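Side-chain contacts in aldehyde dehydrogenase (Bartonella henselae, PDB 3I44), which probably oxidises aldehydes to carboxylic acids with a nicotinamide cofactor, as other members of the aldehyde dehydrogenase family do: residues 43-48 / 53-58; 475-480 / 485-490; 356-361 / 388-393; 33-38 / 65-70. The protein carries 1 engineered substitution. All blocks are in the same frame, centred on the assembly; numbering follows the deposited sequence. Where two conformers were deposited one is given.

Interaction 1. Residues 43-48 / 53-58; sequences LYVIDP and ACAVIS. With NA (sodium ion), chain B.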
# COMPACT_ATOMS: atom_id res chain seq x y z
N LEU A 43 -14.22 15.39 27.96
CA LEU A 43 -15.28 14.72 27.22
C LEU A 43 -15.79 13.59 28.09
O LEU A 43 -15.01 12.82 28.66
CB LEU A 43 -14.79 14.22 25.85
CG LEU A 43 -15.84 13.51 24.97
CD1 LEU A 43 -17.00 14.42 24.58
CD2 LEU A 43 -15.17 12.94 23.70
N TYR A 44 -17.10 13.53 28.23
CA TYR A 44 -17.69 12.45 28.99
C TYR A 44 -17.77 11.24 28.08
O TYR A 44 -18.11 11.36 26.89
CB TYR A 44 -19.09 12.83 29.48
CG TYR A 44 -19.07 13.77 30.66
CD1 TYR A 44 -18.22 13.55 31.74
CD2 TYR A 44 -19.90 14.90 30.70
CE1 TYR A 44 -18.17 14.41 32.82
CE2 TYR A 44 -19.87 15.78 31.80
CZ TYR A 44 -19.00 15.51 32.86
OH TYR A 44 -18.92 16.34 33.97
N VAL A 45 -17.43 10.09 28.65
CA VAL A 45 -17.70 8.82 28.01
C VAL A 45 -19.09 8.37 28.48
O VAL A 45 -19.31 8.23 29.68
CB VAL A 45 -16.64 7.76 28.40
CG1 VAL A 45 -16.93 6.44 27.72
CG2 VAL A 45 -15.25 8.26 28.05
N ILE A 46 -20.00 8.13 27.53
CA ILE A 46 -21.35 7.69 27.86
C ILE A 46 -21.48 6.16 27.87
O ILE A 46 -20.96 5.48 26.98
CB ILE A 46 -22.39 8.29 26.88
CG1 ILE A 46 -22.38 9.83 26.94
CG2 ILE A 46 -23.82 7.78 27.16
CD1 ILE A 46 -22.50 10.41 28.33
N ASP A 47 -22.12 5.63 28.92
CA ASP A 47 -22.62 4.27 29.00
C ASP A 47 -23.93 4.20 28.22
O ASP A 47 -24.93 4.76 28.69
CB ASP A 47 -22.86 3.91 30.46
CG ASP A 47 -23.36 2.47 30.65
OD1 ASP A 47 -23.99 1.91 29.72
OD2 ASP A 47 -23.09 1.91 31.75
N PRO A 48 -23.93 3.53 27.02
CA PRO A 48 -25.09 3.55 26.15
C PRO A 48 -26.29 2.74 26.66
O PRO A 48 -27.36 2.85 26.09
CB PRO A 48 -24.56 2.91 24.88
CG PRO A 48 -23.58 1.89 25.39
CD PRO A 48 -22.89 2.62 26.52
N ALA A 53 -23.04 9.46 31.84
CA ALA A 53 -21.60 9.55 31.85
C ALA A 53 -20.99 8.54 32.84
O ALA A 53 -21.38 8.49 34.01
CB ALA A 53 -21.16 11.01 32.20
N CYS A 54 -20.04 7.72 32.38
CA CYS A 54 -19.33 6.78 33.25
C CYS A 54 -17.89 7.19 33.53
O CYS A 54 -17.24 6.66 34.45
CB CYS A 54 -19.35 5.35 32.69
SG CYS A 54 -18.55 5.13 31.06
N ALA A 55 -17.39 8.14 32.76
CA ALA A 55 -16.03 8.61 32.94
C ALA A 55 -15.84 9.91 32.23
O ALA A 55 -16.63 10.29 31.36
CB ALA A 55 -15.00 7.57 32.41
N VAL A 56 -14.77 10.60 32.60
CA VAL A 56 -14.35 11.78 31.88
C VAL A 56 -12.93 11.57 31.36
O VAL A 56 -12.06 11.10 32.09
CB VAL A 56 -14.43 13.07 32.77
CG1 VAL A 56 -13.64 12.92 34.07
CG2 VAL A 56 -13.99 14.32 31.94
N ILE A 57 -12.72 11.91 30.09
CA ILE A 57 -11.40 11.87 29.46
C ILE A 57 -11.02 13.23 28.91
O ILE A 57 -11.86 14.14 28.86
CB ILE A 57 -11.34 10.81 28.30
CG1 ILE A 57 -12.39 11.11 27.22
CG2 ILE A 57 -11.50 9.43 28.87
CD1 ILE A 57 -12.05 10.52 25.84
N SER A 58 -9.78 13.37 28.46
CA SER A 58 -9.30 14.58 27.81
C SER A 58 -9.16 14.33 26.32
O SER A 58 -8.65 13.28 25.93
CB SER A 58 -7.94 14.99 28.36
OG SER A 58 -8.00 15.29 29.73
NA NA B . -19.33 5.29 25.10
O HOH W 1 -19.27 7.92 24.78
O HOH W 2 -20.84 5.73 23.82
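A beta hairpin of strands 42-47 and 52-58, with a sodium ion bound at its edge, brings Leu43, Tyr44, Val45 and Ile46 against Ile57, Val56, Ala55 and Ala53. Leu43 and Ile57 exchange two backbone hydrogen bonds, and Val45 N donates to Ala55 O. Instead of closing a second symmetrical pair, Val45 O accepts a hydrogen bond from Cys54 N at 2.8 Å, because a beta bulge shifts the register before Ile46 meets Ala53.

One face of the hairpin carries Val45, Ala55, Leu43 and Ile57. Val45 CG2 meets Ile57 CG2 at 4.0 Å, the two side chains crossing at about a right angle. The chi1 of 58° wedges Ile57 CG1 between its own backbone N and carbonyl carbon, and brings it to 3.4 Å from Leu43 O. On the other face, Ala53 CB makes an off-centre CH-pi contact with Tyr44, 4.2 Å from the ring centroid, while Ala55 O lies in plane at the ring edge. The tip of Ile46, CD1, reaches back to 4.1 Å from Ala53 CB.

Ile46 O binds sodium at 2.5 Å, joined by two waters and by the carbonyls of Glu112 and Ile199. One of these waters also accepts from Ile46 N at 2.9 Å. Both backbone polar atoms of Ile46 thus serve the ion site, and the protein ligands are neutral carbonyls, so the cation is probably held by carbonyl and water dipoles.

Interaction 2. Residues 475-480 / 485-490; sequences GRAREG and IKEFLD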
# COMPACT_ATOMS: atom_id res chain seq x y z
N GLY A 475 -11.05 -1.27 2.35
CA GLY A 475 -9.61 -1.15 2.67
C GLY A 475 -8.89 -2.40 2.19
O GLY A 475 -9.54 -3.36 1.73
N ARG A 476 -7.57 -2.41 2.28
CA ARG A 476 -6.77 -3.54 1.81
C ARG A 476 -5.74 -3.99 2.85
O ARG A 476 -4.86 -4.80 2.55
CB ARG A 476 -6.07 -3.19 0.49
CG ARG A 476 -7.00 -3.34 -0.70
CD ARG A 476 -6.31 -3.10 -2.01
NE ARG A 476 -7.14 -3.61 -3.10
CZ ARG A 476 -8.04 -2.92 -3.80
NH1 ARG A 476 -8.28 -1.64 -3.56
NH2 ARG A 476 -8.71 -3.53 -4.76
N ALA A 477 -5.86 -3.48 4.05
CA ALA A 477 -5.06 -3.97 5.18
C ALA A 477 -5.15 -5.50 5.31
O ALA A 477 -6.14 -6.12 4.94
CB ALA A 477 -5.55 -3.34 6.42
N ARG A 478 -4.09 -6.09 5.83
CA ARG A 478 -4.02 -7.54 6.04
C ARG A 478 -3.49 -7.74 7.47
O ARG A 478 -2.28 -7.80 7.70
CB ARG A 478 -3.12 -8.16 4.98
CG ARG A 478 -3.73 -8.12 3.57
CD ARG A 478 -4.80 -9.20 3.39
NE ARG A 478 -5.55 -9.22 2.12
CZ ARG A 478 -6.56 -8.40 1.79
NH1 ARG A 478 -6.89 -7.37 2.57
NH2 ARG A 478 -7.21 -8.59 0.66
N GLU A 479 -4.43 -7.70 8.42
CA GLU A 479 -4.09 -7.74 9.84
C GLU A 479 -4.05 -9.18 10.33
O GLU A 479 -4.74 -10.02 9.81
CB GLU A 479 -5.08 -6.89 10.64
CG GLU A 479 -4.99 -5.38 10.33
CD GLU A 479 -5.53 -4.47 11.42
OE1 GLU A 479 -4.87 -3.45 11.74
OE2 GLU A 479 -6.57 -4.79 12.03
N GLY A 480 -3.25 -9.46 11.35
CA GLY A 480 -3.25 -10.77 11.96
C GLY A 480 -2.15 -11.69 11.45
O GLY A 480 -1.75 -11.64 10.27
N ILE A 485 2.27 -8.81 11.06
CA ILE A 485 3.65 -8.48 11.45
C ILE A 485 4.36 -7.74 10.30
O ILE A 485 5.08 -6.75 10.55
CB ILE A 485 4.46 -9.74 11.87
CG1 ILE A 485 3.92 -10.30 13.19
CG2 ILE A 485 5.93 -9.39 12.06
CD1 ILE A 485 4.30 -11.74 13.50
N LYS A 486 4.15 -8.23 9.07
CA LYS A 486 4.83 -7.66 7.90
C LYS A 486 4.34 -6.26 7.50
O LYS A 486 5.10 -5.51 6.88
CB LYS A 486 4.75 -8.58 6.68
CG LYS A 486 5.69 -9.75 6.82
CD LYS A 486 5.45 -10.85 5.80
CE LYS A 486 6.56 -11.87 5.86
NZ LYS A 486 6.32 -12.98 4.86
N GLU A 487 3.10 -5.91 7.81
CA GLU A 487 2.66 -4.55 7.58
C GLU A 487 3.52 -3.53 8.35
O GLU A 487 3.56 -2.37 7.98
CB GLU A 487 1.18 -4.35 7.96
CG GLU A 487 0.16 -5.12 7.12
CD GLU A 487 -1.27 -4.55 7.28
OE1 GLU A 487 -1.71 -4.31 8.43
OE2 GLU A 487 -1.92 -4.35 6.24
N PHE A 488 4.20 -3.95 9.42
CA PHE A 488 5.07 -3.03 10.20
C PHE A 488 6.58 -3.13 9.86
O PHE A 488 7.45 -2.59 10.59
CB PHE A 488 4.80 -3.19 11.70
CG PHE A 488 3.43 -2.68 12.10
CD1 PHE A 488 3.22 -1.33 12.35
CD2 PHE A 488 2.35 -3.56 12.21
CE1 PHE A 488 1.95 -0.86 12.68
CE2 PHE A 488 1.07 -3.10 12.56
CZ PHE A 488 0.87 -1.75 12.79
N LEU A 489 6.87 -3.80 8.74
CA LEU A 489 8.26 -3.99 8.28
C LEU A 489 8.45 -3.45 6.87
O LEU A 489 7.54 -3.57 6.06
CB LEU A 489 8.58 -5.51 8.24
CG LEU A 489 8.54 -6.13 9.64
CD1 LEU A 489 8.55 -7.68 9.62
CD2 LEU A 489 9.70 -5.57 10.45
N ASP A 490 9.63 -2.89 6.60
CA ASP A 490 10.10 -2.63 5.26
C ASP A 490 10.99 -3.80 4.86
O ASP A 490 11.68 -4.42 5.71
CB ASP A 490 10.94 -1.34 5.17
CG ASP A 490 10.08 -0.07 4.97
OD1 ASP A 490 9.10 -0.14 4.22
OD2 ASP A 490 10.42 1.00 5.55
O HOH W 3 -3.25 -2.32 9.54
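Arg478 and Glu487 are the closest backbone pair here, their CA atoms 7.5 Å apart, and a side chain bridges the two segments. Residues 475-480 run as an irregular loop, while 485-490 pass from helix 481-486 through a type I beta turn from Lys486 to Leu489 and enter strand 489-494. This helix-turn-strand passage places Glu487 with its CB directed at the loop.

Glu487 keeps its CG anti to the carbonyl carbon (chi1 -66°) and then extends, delivering the carboxylate to the loop backbone. Arg478 N donates to Glu487 OE2 at 2.8 Å, nearly straight at 168°, although it meets the oxygen from well above the carboxylate plane. The same OE2 lies 3.3 Å from Ala477 CA.

The guanidinium group of Arg478 turns away from this carboxylate. Its NH1 bonds Ala477 O and Gly470 O, NE reaches Thr491 OG1 of the second subunit, and Tyr467 supplies a cation-pi contact. Glu479 and Glu487 approach with their carboxylate planes 71° apart; a salt bridge from Lys181 to Glu479 probably eases the repulsion. A water sits between the two acids, 3.0 Å from Glu479 OE1 and 2.8 Å from Glu487 OE1.

Interaction 3. Residues 356-361 / 388-393; sequences DLIQSG and TVFADV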
# COMPACT_ATOMS: atom_id res chain seq x y z
N ASP A 356 -32.84 6.51 10.99
CA ASP A 356 -33.05 7.15 9.68
C ASP A 356 -33.02 6.10 8.57
O ASP A 356 -33.83 6.13 7.61
CB ASP A 356 -31.98 8.22 9.45
CG ASP A 356 -32.13 8.90 8.11
OD1 ASP A 356 -33.17 9.58 7.89
OD2 ASP A 356 -31.20 8.76 7.28
N LEU A 357 -32.09 5.15 8.69
CA LEU A 357 -31.93 4.14 7.64
C LEU A 357 -33.11 3.17 7.68
O LEU A 357 -33.64 2.78 6.63
CB LEU A 357 -30.55 3.44 7.74
CG LEU A 357 -29.41 4.15 6.93
CD1 LEU A 357 -28.01 3.81 7.43
CD2 LEU A 357 -29.52 3.85 5.42
N ILE A 358 -33.56 2.80 8.89
CA ILE A 358 -34.77 1.95 9.04
C ILE A 358 -36.00 2.66 8.39
O ILE A 358 -36.69 2.10 7.52
CB ILE A 358 -35.04 1.61 10.51
CG1 ILE A 358 -34.02 0.58 11.01
CG2 ILE A 358 -36.43 1.00 10.68
CD1 ILE A 358 -33.99 0.43 12.51
N GLN A 359 -36.23 3.91 8.78
CA GLN A 359 -37.30 4.71 8.17
C GLN A 359 -37.17 4.76 6.64
O GLN A 359 -38.18 4.58 5.93
CB GLN A 359 -37.33 6.13 8.78
CG GLN A 359 -38.58 6.92 8.39
CD GLN A 359 -39.86 6.26 8.88
OE1 GLN A 359 -40.03 6.03 10.08
NE2 GLN A 359 -40.74 5.91 7.96
N SER A 360 -35.95 4.90 6.12
CA SER A 360 -35.72 4.87 4.66
C SER A 360 -36.19 3.57 4.01
O SER A 360 -36.70 3.57 2.84
CB SER A 360 -34.24 5.12 4.30
OG SER A 360 -33.45 3.92 4.28
N GLY A 361 -36.00 2.46 4.72
CA GLY A 361 -36.42 1.16 4.20
C GLY A 361 -37.92 1.15 4.05
O GLY A 361 -38.44 0.72 3.03
N THR A 388 -34.53 -5.84 13.39
CA THR A 388 -35.39 -5.51 12.27
C THR A 388 -35.03 -6.32 11.03
O THR A 388 -33.85 -6.51 10.72
CB THR A 388 -35.27 -3.96 11.98
OG1 THR A 388 -35.66 -3.25 13.16
CG2 THR A 388 -36.13 -3.53 10.78
N VAL A 389 -36.05 -6.80 10.33
CA VAL A 389 -35.87 -7.52 9.08
C VAL A 389 -36.66 -6.84 7.96
O VAL A 389 -37.86 -6.59 8.11
CB VAL A 389 -36.30 -9.01 9.24
CG1 VAL A 389 -36.21 -9.76 7.93
CG2 VAL A 389 -35.46 -9.73 10.31
N PHE A 390 -35.99 -6.57 6.83
CA PHE A 390 -36.65 -6.17 5.59
C PHE A 390 -36.53 -7.27 4.56
O PHE A 390 -35.50 -7.95 4.50
CB PHE A 390 -35.99 -4.90 5.03
CG PHE A 390 -36.27 -3.66 5.82
CD1 PHE A 390 -37.46 -2.95 5.62
CD2 PHE A 390 -35.37 -3.20 6.77
CE1 PHE A 390 -37.72 -1.78 6.34
CE2 PHE A 390 -35.63 -2.05 7.50
CZ PHE A 390 -36.80 -1.33 7.28
N ALA A 391 -37.58 -7.44 3.74
CA ALA A 391 -37.59 -8.36 2.61
C ALA A 391 -37.98 -7.59 1.35
O ALA A 391 -38.37 -6.41 1.44
CB ALA A 391 -38.56 -9.54 2.86
N ASP A 392 -37.87 -8.25 0.19
CA ASP A 392 -38.07 -7.59 -1.10
C ASP A 392 -37.25 -6.30 -1.21
O ASP A 392 -37.74 -5.27 -1.66
CB ASP A 392 -39.56 -7.34 -1.31
CG ASP A 392 -40.38 -8.59 -1.00
OD1 ASP A 392 -40.02 -9.65 -1.56
OD2 ASP A 392 -41.33 -8.52 -0.16
N VAL A 393 -35.99 -6.35 -0.77
CA VAL A 393 -35.11 -5.19 -0.85
C VAL A 393 -34.56 -5.16 -2.26
O VAL A 393 -34.34 -6.20 -2.87
CB VAL A 393 -33.98 -5.25 0.18
CG1 VAL A 393 -33.04 -4.03 0.01
CG2 VAL A 393 -34.56 -5.32 1.61
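Phe390 reaches from strand 388-391 to the backbone of helix 348-363, where it meets Ile358 and Gly361. Its CZ lies 3.4 Å from Ile358 O and 4.0 Å from Gly361 CA, and its CE1 is 3.7 Å from Gly361 C. Gly361 carries no side chain, so bare main chain is the surface the ring rests against, and it approaches that surface obliquely. Ile358 touches the end of the ring with a branch as well: CG2 stands 4.1 Å from Phe390 CZ, the two side chains crossing at about a right angle. The other arm of Ile358 is stretched out by a chi2 of 166°, which carries CD1 to 4.1 Å from Thr388 OG1. No hydrogen bond links the two segments.

Thr388 OG1 is hydrogen-bonded to Arg386 O and Gly372 N, so its polar needs are met while Ile358 packs beside it. In the helix, Leu357 O accepts from both Gly361 N at 3.1 Å and Ser360 OG at 2.6 Å, pinning the turn that presents Gly361. Ile399 and Leu368 add to the packing round Phe390.

The axes of helix 356-361 and strand 388-391 diverge by 32° and approach to 10.3 Å. Val389 and Ala391 pack instead against helix 316-329. Strand 388-391, next to the edge of its seven-stranded sheet, is therefore covered by helices on both faces, the alpha/beta/alpha layering characteristic of aldehyde dehydrogenase domains.

Interaction 4. Residues 33-38 / 65-70; sequences LWDDPS and ADKAIN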
# COMPACT_ATOMS: atom_id res chain seq x y z
N LEU A 33 4.66 7.15 31.62
CA LEU A 33 3.97 7.83 32.71
C LEU A 33 2.59 8.33 32.29
O LEU A 33 2.41 8.78 31.14
CB LEU A 33 4.77 9.07 33.17
CG LEU A 33 6.14 8.84 33.83
CD1 LEU A 33 6.82 10.18 34.11
CD2 LEU A 33 6.01 8.04 35.12
N TRP A 34 1.65 8.30 33.23
CA TRP A 34 0.35 8.93 33.04
C TRP A 34 0.49 10.42 33.35
O TRP A 34 0.85 10.75 34.48
CB TRP A 34 -0.72 8.29 33.93
CG TRP A 34 -1.08 6.93 33.47
CD1 TRP A 34 -0.63 5.75 33.97
CD2 TRP A 34 -1.97 6.61 32.41
NE1 TRP A 34 -1.18 4.70 33.27
CE2 TRP A 34 -2.01 5.20 32.30
CE3 TRP A 34 -2.74 7.37 31.52
CZ2 TRP A 34 -2.79 4.55 31.35
CZ3 TRP A 34 -3.51 6.72 30.58
CH2 TRP A 34 -3.52 5.32 30.51
N ASP A 35 0.24 11.29 32.38
CA ASP A 35 0.40 12.73 32.58
C ASP A 35 -0.83 13.50 32.07
O ASP A 35 -1.58 13.00 31.22
CB ASP A 35 1.67 13.23 31.88
CG ASP A 35 2.13 14.62 32.36
OD1 ASP A 35 1.75 15.08 33.50
OD2 ASP A 35 2.89 15.25 31.59
N ASP A 36 -1.01 14.72 32.61
CA ASP A 36 -2.10 15.62 32.22
C ASP A 36 -1.94 16.06 30.77
O ASP A 36 -0.83 16.16 30.30
CB ASP A 36 -2.08 16.90 33.10
CG ASP A 36 -2.27 16.59 34.60
OD1 ASP A 36 -2.88 15.57 34.97
OD2 ASP A 36 -1.80 17.41 35.42
N PRO A 37 -3.04 16.34 30.07
CA PRO A 37 -2.90 16.99 28.75
C PRO A 37 -2.34 18.42 28.85
O PRO A 37 -2.38 18.99 29.93
CB PRO A 37 -4.34 17.06 28.27
CG PRO A 37 -5.14 17.20 29.53
CD PRO A 37 -4.42 16.39 30.57
N SER A 38 -1.87 19.01 27.75
CA SER A 38 -1.36 20.38 27.79
C SER A 38 -2.43 21.34 28.28
O SER A 38 -2.14 22.20 29.09
CB SER A 38 -0.87 20.86 26.43
OG SER A 38 0.13 20.01 25.94
N ALA A 65 0.12 15.39 20.94
CA ALA A 65 0.58 14.49 19.89
C ALA A 65 2.09 14.62 19.68
O ALA A 65 2.78 13.61 19.57
CB ALA A 65 -0.16 14.74 18.60
N ASP A 66 2.61 15.85 19.65
CA ASP A 66 4.04 16.05 19.41
C ASP A 66 4.83 15.41 20.54
O ASP A 66 5.82 14.77 20.28
CB ASP A 66 4.42 17.54 19.28
CG ASP A 66 3.88 18.18 18.00
OD1 ASP A 66 3.64 17.49 16.99
OD2 ASP A 66 3.68 19.41 18.03
N LYS A 67 4.36 15.57 21.77
CA LYS A 67 5.00 14.96 22.94
C LYS A 67 5.08 13.44 22.80
O LYS A 67 6.14 12.84 22.95
CB LYS A 67 4.19 15.25 24.23
CG LYS A 67 4.59 16.45 25.10
CD LYS A 67 3.85 16.42 26.49
CE LYS A 67 4.38 15.30 27.45
NZ LYS A 67 3.60 15.21 28.77
N ALA A 68 3.93 12.81 22.57
CA ALA A 68 3.84 11.36 22.35
C ALA A 68 4.79 10.91 21.22
O ALA A 68 5.59 9.99 21.40
CB ALA A 68 2.39 10.95 22.06
N ILE A 69 4.76 11.59 20.08
CA ILE A 69 5.59 11.21 18.96
C ILE A 69 7.08 11.39 19.31
O ILE A 69 7.90 10.55 18.94
CB ILE A 69 5.23 12.00 17.68
CG1 ILE A 69 3.81 11.64 17.20
CG2 ILE A 69 6.27 11.77 16.57
CD1 ILE A 69 3.27 12.61 16.13
N ASN A 70 7.44 12.47 20.00
CA ASN A 70 8.83 12.70 20.40
C ASN A 70 9.33 11.57 21.30
O ASN A 70 10.46 11.10 21.15
CB ASN A 70 9.00 14.03 21.14
CG ASN A 70 10.47 14.37 21.38
OD1 ASN A 70 11.19 14.75 20.46
ND2 ASN A 70 10.91 14.23 22.62
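Asp35 and Lys67 carry the charged part of this contact, a salt bridge on the protein surface with Asp35 OD2 2.9 Å from Lys67 NZ. The ammonium comes to the CB side of the carboxylate, 4.2 Å from Asp35 CB, and meets OD2 alone of the two oxygens. Asp35 swings its CG anti to the backbone N (chi1 -163°), which aims the acid at the helix. Lys67 starts from an unusual chi1 of -95° and bends once, at chi3 (72°), so that the chain steps across to the acid; the two side chains meet at about a right angle.

The elements joined are strand 33-35, an outermost strand of the four-stranded mixed sheet, and helix 62-79, which follows strand 52-58 of that same sheet. The charge pair thus spans from the sheet's edge to the helix that leaves it.

Hydrogen bonding adds a second tie beside it: Ser38 N donates to Asp64 OD1, one residue ahead of Ala65 in the helix. Asp36, whose CB points away from the helix, forms its own salt bridge with Lys27.

Apolar packing lies on the other sides of both elements. Trp34 rests on helix 202-213, and Ala65, Ala68 and Ile69 face inward, the two alanines against Ile224.

How the interactions relate
Interactions 1 and 4 belong to one neighbourhood: strands 33-35, 42-47 and 52-58 share a four-stranded sheet, and the two contacts touch where Ser58 OG packs 3.5 Å from Pro37 CG. Interaction 1 is largely main-chain pairing, partly buried, with an ion at its margin; interaction 4 is a lone charge pair at the surface. Interaction 3, buried and without a hydrogen bond across it, sets mostly ring and aliphatic carbon against main chain in another sheet, its centre about 45 Å from that of interaction 4. Interaction 2, on the opposite side of the chain's centre from interactions 1 and 3, is partly buried and relies on a carboxylate gripping a backbone N-H; of the four, it alone adjoins the second subunit.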